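Local structure of xylose isomerase domain protein TIM barrel (Planctomyces limnophilus, 3TVA) at residues 29-34 with 63-68; 238-243 with 277-282; 40-45 with 105-110. The protein probably acts as an isomerase of the xylose isomerase-like TIM-barrel family and binds a magnesium ion. One frame throughout, in Å; residues are numbered along the deposited sequence.

In the fold
All three contacts belong to one TIM barrel and tie outer helices or helix ends to the parallel strands and to one another. Interactions 1 and 3 reach neighbouring strands, 66-71 and 37-41, and touch where V67 CG1 meets V40 CG2 at 3.7 Å. Interaction 2 packs two outer helices together and meets interaction 1 through L33 O and L277 CD2, 3.8 Å apart. Interactions 2 and 3 lie on opposite sides of the chain's centre, about 30 Å between centres. Interaction 2 comes near the metal site: the side chain of M240 is about 12 Å from the bound magnesium ion and about 8 Å from that of its ligand D184.

Interaction 1: residues 29-34 with 63-68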
# COMPACT_ATOMS: atom_id res chain seq x y z
N VAL A 29 7.41 10.43 14.47
CA VAL A 29 6.27 9.83 15.16
C VAL A 29 6.48 8.31 15.27
O VAL A 29 6.25 7.71 16.33
CB VAL A 29 4.95 10.17 14.44
CG1 VAL A 29 3.80 9.35 14.99
CG2 VAL A 29 4.65 11.69 14.55
N ALA A 30 6.93 7.69 14.18
CA ALA A 30 7.27 6.26 14.20
C ALA A 30 8.29 5.97 15.29
O ALA A 30 8.22 4.94 15.96
CB ALA A 30 7.80 5.85 12.84
N GLN A 31 9.23 6.90 15.48
CA GLN A 31 10.27 6.81 16.50
C GLN A 31 9.72 6.83 17.91
O GLN A 31 10.08 6.00 18.75
CB GLN A 31 11.23 7.98 16.36
CG GLN A 31 12.39 7.77 15.43
CD GLN A 31 13.44 8.86 15.59
OE1 GLN A 31 14.36 8.73 16.41
NE2 GLN A 31 13.30 9.93 14.83
N ASP A 32 8.85 7.82 18.16
CA ASP A 32 8.18 7.97 19.45
C ASP A 32 7.44 6.68 19.82
O ASP A 32 7.52 6.22 20.96
CB ASP A 32 7.20 9.16 19.41
CG ASP A 32 7.89 10.50 19.14
OD1 ASP A 32 9.09 10.64 19.45
OD2 ASP A 32 7.22 11.43 18.62
N LEU A 33 6.74 6.10 18.85
CA LEU A 33 5.98 4.86 19.05
C LEU A 33 6.87 3.61 19.13
O LEU A 33 6.41 2.53 19.49
CB LEU A 33 4.95 4.68 17.93
CG LEU A 33 3.89 5.77 17.85
CD1 LEU A 33 2.99 5.54 16.62
CD2 LEU A 33 3.08 5.80 19.14
N LYS A 34 8.14 3.78 18.76
CA LYS A 34 9.15 2.72 18.84
C LYS A 34 8.91 1.52 17.92
O LYS A 34 9.38 0.42 18.20
CB LYS A 34 9.30 2.23 20.29
CG LYS A 34 9.76 3.31 21.27
CD LYS A 34 9.84 2.74 22.68
CE LYS A 34 10.53 3.70 23.65
NZ LYS A 34 9.76 4.95 23.83
N ALA A 63 17.57 5.94 13.80
CA ALA A 63 16.32 5.73 14.53
C ALA A 63 16.02 4.25 14.83
O ALA A 63 15.04 3.94 15.50
CB ALA A 63 15.15 6.38 13.78
N GLY A 64 16.85 3.34 14.33
CA GLY A 64 16.57 1.92 14.46
C GLY A 64 15.39 1.43 13.62
O GLY A 64 14.68 0.50 14.00
N ILE A 65 15.16 2.06 12.48
CA ILE A 65 13.98 1.75 11.69
C ILE A 65 14.33 1.19 10.31
O ILE A 65 15.12 1.79 9.57
CB ILE A 65 13.08 3.00 11.52
CG1 ILE A 65 12.40 3.35 12.84
CG2 ILE A 65 12.06 2.78 10.41
CD1 ILE A 65 11.64 4.67 12.80
N GLN A 66 13.69 0.08 9.97
CA GLN A 66 13.85 -0.54 8.65
C GLN A 66 12.72 -0.12 7.70
O GLN A 66 11.54 -0.19 8.06
CB GLN A 66 13.89 -2.07 8.80
CG GLN A 66 14.11 -2.83 7.50
CD GLN A 66 13.82 -4.34 7.65
OE1 GLN A 66 13.53 -4.84 8.74
NE2 GLN A 66 13.88 -5.06 6.53
N VAL A 67 13.08 0.30 6.49
CA VAL A 67 12.11 0.71 5.48
C VAL A 67 11.78 -0.47 4.58
O VAL A 67 12.66 -1.00 3.90
CB VAL A 67 12.70 1.84 4.60
CG1 VAL A 67 11.68 2.30 3.55
CG2 VAL A 67 13.18 3.00 5.47
N THR A 68 10.55 -0.96 4.68
CA THR A 68 10.10 -2.14 3.94
C THR A 68 9.56 -1.93 2.52
O THR A 68 9.76 -2.76 1.65
CB THR A 68 9.14 -2.98 4.80
OG1 THR A 68 7.98 -2.20 5.10
CG2 THR A 68 9.84 -3.38 6.12
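Q31 lies against A63, its CG 3.5 Å from A63 CB, while the CD1 methyl of I65 fits beside A30. The amide carbon CD of Q31 touches the same alanine methyl, also at 3.5 Å, and OE1 follows at 3.6 Å from A63 CB, which lays CG, CD and OE1 all along that methyl. I65 CD1 reaches A30 CB at 4.0 Å and Q31 CG at 4.1 Å, its side chain crossing that of Q31 at about a right angle. Small alanines let the chains come close; the long, branched isoleucine spans the wider gap, its CG1 anti to the carbonyl carbon (chi1 -71°) and the chain extended to CD1. Were Q31 cut back to an alanine, the A63 methyl would probably lose the chain lying over it and I65 CD1 one of its neighbours. Schellman motifs end the helices before K34 and G64, and the positive phi of G64, 70°, comes easily to glycine as the chain turns from helix 50-62 toward strand 66-71. I65 and A30 also both touch V38, so the contact packs the end of helix 27-32 against the turn that leads from helix 50-62 into strand 66-71, beside strand 37-41 of the barrel.

Interaction 2: residues 238-243 with 277-282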
# COMPACT_ATOMS: atom_id res chain seq x y z
N VAL A 238 -13.82 -4.63 8.85
CA VAL A 238 -12.83 -5.60 8.40
C VAL A 238 -12.82 -6.88 9.24
O VAL A 238 -12.78 -7.97 8.67
CB VAL A 238 -11.39 -5.03 8.27
CG1 VAL A 238 -10.39 -6.16 8.00
CG2 VAL A 238 -11.32 -4.00 7.17
N GLY A 239 -13.01 -6.81 10.56
CA GLY A 239 -12.67 -7.99 11.36
C GLY A 239 -11.18 -8.25 11.56
O GLY A 239 -10.61 -9.16 10.94
N MSE A 240 -10.53 -7.39 12.34
CA MSE A 240 -9.08 -7.47 12.55
C MSE A 240 -8.60 -8.87 12.97
O MSE A 240 -7.58 -9.35 12.47
CB MSE A 240 -8.62 -6.42 13.55
CG MSE A 240 -7.21 -5.87 13.29
SE MSE A 240 -6.79 -5.30 11.44
CE MSE A 240 -8.45 -4.37 10.98
N GLU A 241 -9.32 -9.51 13.87
CA GLU A 241 -8.95 -10.87 14.27
C GLU A 241 -9.13 -11.85 13.10
O GLU A 241 -8.28 -12.71 12.87
CB GLU A 241 -9.70 -11.33 15.53
CG GLU A 241 -9.29 -12.71 15.95
CD GLU A 241 -9.41 -12.95 17.44
OE1 GLU A 241 -8.82 -13.95 17.92
OE2 GLU A 241 -10.10 -12.15 18.13
N ALA A 242 -10.22 -11.70 12.35
CA ALA A 242 -10.43 -12.52 11.15
C ALA A 242 -9.33 -12.32 10.10
O ALA A 242 -8.86 -13.28 9.48
CB ALA A 242 -11.81 -12.22 10.55
N TYR A 243 -8.91 -11.07 9.92
CA TYR A 243 -7.87 -10.72 8.96
C TYR A 243 -6.51 -11.31 9.36
O TYR A 243 -5.86 -11.97 8.55
CB TYR A 243 -7.78 -9.18 8.90
CG TYR A 243 -6.74 -8.57 7.99
CD1 TYR A 243 -6.53 -9.03 6.70
CD2 TYR A 243 -5.99 -7.46 8.41
CE1 TYR A 243 -5.58 -8.44 5.86
CE2 TYR A 243 -5.05 -6.86 7.59
CZ TYR A 243 -4.85 -7.35 6.31
OH TYR A 243 -3.93 -6.74 5.47
N LEU A 277 -1.59 -0.02 17.48
CA LEU A 277 -0.39 -0.72 17.92
C LEU A 277 -0.71 -1.65 19.11
O LEU A 277 -0.23 -2.79 19.16
CB LEU A 277 0.71 0.29 18.25
CG LEU A 277 2.03 -0.18 18.86
CD1 LEU A 277 2.62 -1.32 18.07
CD2 LEU A 277 3.03 0.96 18.94
N GLU A 278 -1.53 -1.17 20.03
CA GLU A 278 -1.94 -1.99 21.17
C GLU A 278 -2.82 -3.19 20.75
O GLU A 278 -2.62 -4.32 21.22
CB GLU A 278 -2.69 -1.14 22.20
CG GLU A 278 -3.21 -1.95 23.37
CD GLU A 278 -3.96 -1.10 24.37
OE1 GLU A 278 -3.84 -1.38 25.58
OE2 GLU A 278 -4.67 -0.17 23.94
N LEU A 279 -3.78 -2.94 19.88
CA LEU A 279 -4.63 -4.00 19.34
C LEU A 279 -3.83 -5.07 18.58
O LEU A 279 -4.02 -6.28 18.79
CB LEU A 279 -5.70 -3.40 18.43
CG LEU A 279 -6.59 -4.44 17.75
CD1 LEU A 279 -7.47 -5.12 18.80
CD2 LEU A 279 -7.43 -3.81 16.65
N LEU A 280 -2.92 -4.65 17.71
CA LEU A 280 -2.16 -5.61 16.91
C LEU A 280 -1.16 -6.38 17.76
O LEU A 280 -0.87 -7.55 17.48
CB LEU A 280 -1.44 -4.91 15.75
CG LEU A 280 -2.34 -4.32 14.66
CD1 LEU A 280 -1.51 -3.54 13.65
CD2 LEU A 280 -3.13 -5.42 13.96
N THR A 281 -0.63 -5.72 18.78
CA THR A 281 0.34 -6.35 19.67
C THR A 281 -0.32 -7.49 20.44
O THR A 281 0.27 -8.56 20.59
CB THR A 281 0.98 -5.31 20.62
OG1 THR A 281 1.72 -4.36 19.84
CG2 THR A 281 1.91 -5.97 21.63
N GLY A 282 -1.54 -7.27 20.91
CA GLY A 282 -2.32 -8.30 21.58
C GLY A 282 -2.68 -9.44 20.64
O GLY A 282 -2.58 -10.61 20.99
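M240 and L280 are the closest backbone pair of the two helical segments, with CA atoms 8.4 Å apart, a separation that side chains must bridge. G239 occupies the N-cap position of helix 240-249; with its positive phi of 75°, a side chain there would be jammed against the preceding carbonyl oxygen, so glycine suits the turn. M240, a selenomethionine modelled in two conformers, carries the contact in the conformer described: its CG lies 3.9 Å from L279 CD2 and 4.2 Å from L280 CD2. Both leucines thus offer one methyl branch to the same methylene. They arrive by different rotations: L279 has CG anti to the backbone N (chi1 176°), whereas L280 has it anti to the carbonyl carbon (chi1 -67°). The M240 chain folds back past CG, leaving CG as the atom that meets the leucines. On helix 266-287, L277 O accepts from both T281 N and T281 OG1, which come from opposite faces of its carbonyl plane. M240 and L280 also share L233 as a neighbour, and E241 adds a salt bridge to K286. Between the two segments themselves no hydrogen bond forms, so this junction rests on van der Waals packing and the exclusion of water from flexible apolar chains.

Interaction 3: residues 40-45 with 105-110; sequences VHAPHP and KEISDF
A42 and P43, just past the end of a TIM-barrel strand, pack against I107 and F110 of the outer helix 97-114. This is the usual layering of the fold, an outer helix laid over the strands, here extended to the loop that follows strand 37-41.

The aliphatic part is a methyl set against a branched isoleucine. A42 CB approaches I107 CG1 at 3.6 Å and lies 3.8 Å from both CG2 and CD1, so three carbons of I107 lie against it. I107 has CG1 anti to its carbonyl carbon and CG2 anti to its nitrogen (chi1 -74°), which turns both branches to the alanine. A small residue suits position 42, where the CA atoms of A42 and I107 are 6.6 Å apart. I70 of strand 66-71 touches A42, I107 and F110, joining this packing to the sheet.

The aromatic part is a CH-pi contact. P43 CG sits over one face of the F110 ring, 4.0 Å from its centroid and 23° off the ring normal, displaced toward the rim. P43 CD is the second carbon, 3.7 Å from F110 CE1. The rigid proline ring presents its carbons without a flexible chain, and the flat phenylalanine gives them a broad surface; F110 gets there with CG anti to its backbone N.

Polar bonds hold the loop: P43 O to R48 NH2, and H44 N to D20 OD2. H41 turns its imidazole onto the following residue: ND1 donates to A42 O at 2.9 Å, with an N-H...O angle of 156° and the acceptor close to the ring plane.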
# COMPACT_ATOMS: atom_id res chain seq x y z
N VAL A 40 7.12 3.89 3.45
CA VAL A 40 7.30 5.32 3.26
C VAL A 40 6.70 5.77 1.94
O VAL A 40 6.99 5.19 0.89
CB VAL A 40 8.81 5.68 3.25
CG1 VAL A 40 8.99 7.18 3.19
CG2 VAL A 40 9.49 5.11 4.48
N HIS A 41 5.90 6.83 1.99
CA HIS A 41 5.51 7.47 0.75
C HIS A 41 6.74 8.17 0.15
O HIS A 41 7.46 8.88 0.85
CB HIS A 41 4.37 8.46 0.98
CG HIS A 41 3.70 8.89 -0.29
ND1 HIS A 41 4.33 9.69 -1.22
CD2 HIS A 41 2.48 8.61 -0.79
CE1 HIS A 41 3.51 9.91 -2.23
NE2 HIS A 41 2.38 9.26 -2.00
N ALA A 42 7.00 7.95 -1.14
CA ALA A 42 8.17 8.55 -1.77
C ALA A 42 8.11 10.07 -1.69
O ALA A 42 7.04 10.67 -1.80
CB ALA A 42 8.30 8.11 -3.23
N PRO A 43 9.26 10.70 -1.48
CA PRO A 43 9.33 12.16 -1.37
C PRO A 43 9.00 12.83 -2.69
O PRO A 43 8.95 12.16 -3.73
CB PRO A 43 10.78 12.42 -0.98
CG PRO A 43 11.53 11.24 -1.49
CD PRO A 43 10.59 10.07 -1.36
N HIS A 44 8.73 14.13 -2.62
CA HIS A 44 8.53 14.95 -3.81
C HIS A 44 9.75 14.88 -4.74
O HIS A 44 10.85 14.59 -4.28
CB HIS A 44 8.23 16.39 -3.40
CG HIS A 44 6.82 16.59 -2.92
ND1 HIS A 44 5.72 16.37 -3.73
CD2 HIS A 44 6.33 16.96 -1.72
CE1 HIS A 44 4.62 16.62 -3.05
NE2 HIS A 44 4.96 16.97 -1.82
N PRO A 45 9.54 15.12 -6.04
CA PRO A 45 10.61 15.02 -7.04
C PRO A 45 11.91 15.73 -6.68
O PRO A 45 12.99 15.17 -6.89
CB PRO A 45 9.97 15.66 -8.28
CG PRO A 45 8.53 15.30 -8.15
CD PRO A 45 8.22 15.33 -6.67
N LYS A 105 9.84 4.95 -11.99
CA LYS A 105 11.24 4.55 -12.19
C LYS A 105 12.23 5.37 -11.35
O LYS A 105 13.18 4.82 -10.84
CB LYS A 105 11.62 4.56 -13.67
CG LYS A 105 10.88 3.49 -14.48
CD LYS A 105 11.28 3.55 -15.95
CE LYS A 105 10.37 2.66 -16.79
NZ LYS A 105 10.71 2.76 -18.22
N GLU A 106 12.00 6.67 -11.20
CA GLU A 106 12.82 7.48 -10.28
C GLU A 106 12.62 7.04 -8.84
O GLU A 106 13.55 7.07 -8.04
CB GLU A 106 12.45 8.95 -10.35
CG GLU A 106 12.75 9.65 -11.64
CD GLU A 106 12.10 11.03 -11.66
OE1 GLU A 106 11.62 11.45 -12.74
OE2 GLU A 106 12.05 11.68 -10.57
N ILE A 107 11.39 6.65 -8.49
CA ILE A 107 11.12 6.18 -7.14
C ILE A 107 11.84 4.84 -6.91
O ILE A 107 12.39 4.61 -5.83
CB ILE A 107 9.60 6.12 -6.87
CG1 ILE A 107 9.06 7.55 -6.69
CG2 ILE A 107 9.28 5.27 -5.63
CD1 ILE A 107 7.55 7.67 -6.92
N SER A 108 11.86 3.99 -7.93
CA SER A 108 12.66 2.76 -7.90
C SER A 108 14.15 3.06 -7.70
O SER A 108 14.81 2.41 -6.88
CB SER A 108 12.44 1.95 -9.18
OG SER A 108 13.28 0.80 -9.22
N ASP A 109 14.69 4.04 -8.43
CA ASP A 109 16.08 4.49 -8.22
C ASP A 109 16.31 4.96 -6.77
O ASP A 109 17.28 4.58 -6.13
CB ASP A 109 16.44 5.63 -9.20
CG ASP A 109 16.41 5.19 -10.65
OD1 ASP A 109 16.43 3.96 -10.92
OD2 ASP A 109 16.36 6.07 -11.54
N PHE A 110 15.40 5.78 -6.26
CA PHE A 110 15.49 6.28 -4.88
C PHE A 110 15.46 5.13 -3.86
O PHE A 110 16.27 5.10 -2.92
CB PHE A 110 14.34 7.26 -4.62
CG PHE A 110 14.31 7.81 -3.21
CD1 PHE A 110 13.52 7.22 -2.24
CD2 PHE A 110 15.04 8.95 -2.89
CE1 PHE A 110 13.46 7.73 -0.94
CE2 PHE A 110 14.99 9.47 -1.59
CZ PHE A 110 14.21 8.86 -0.62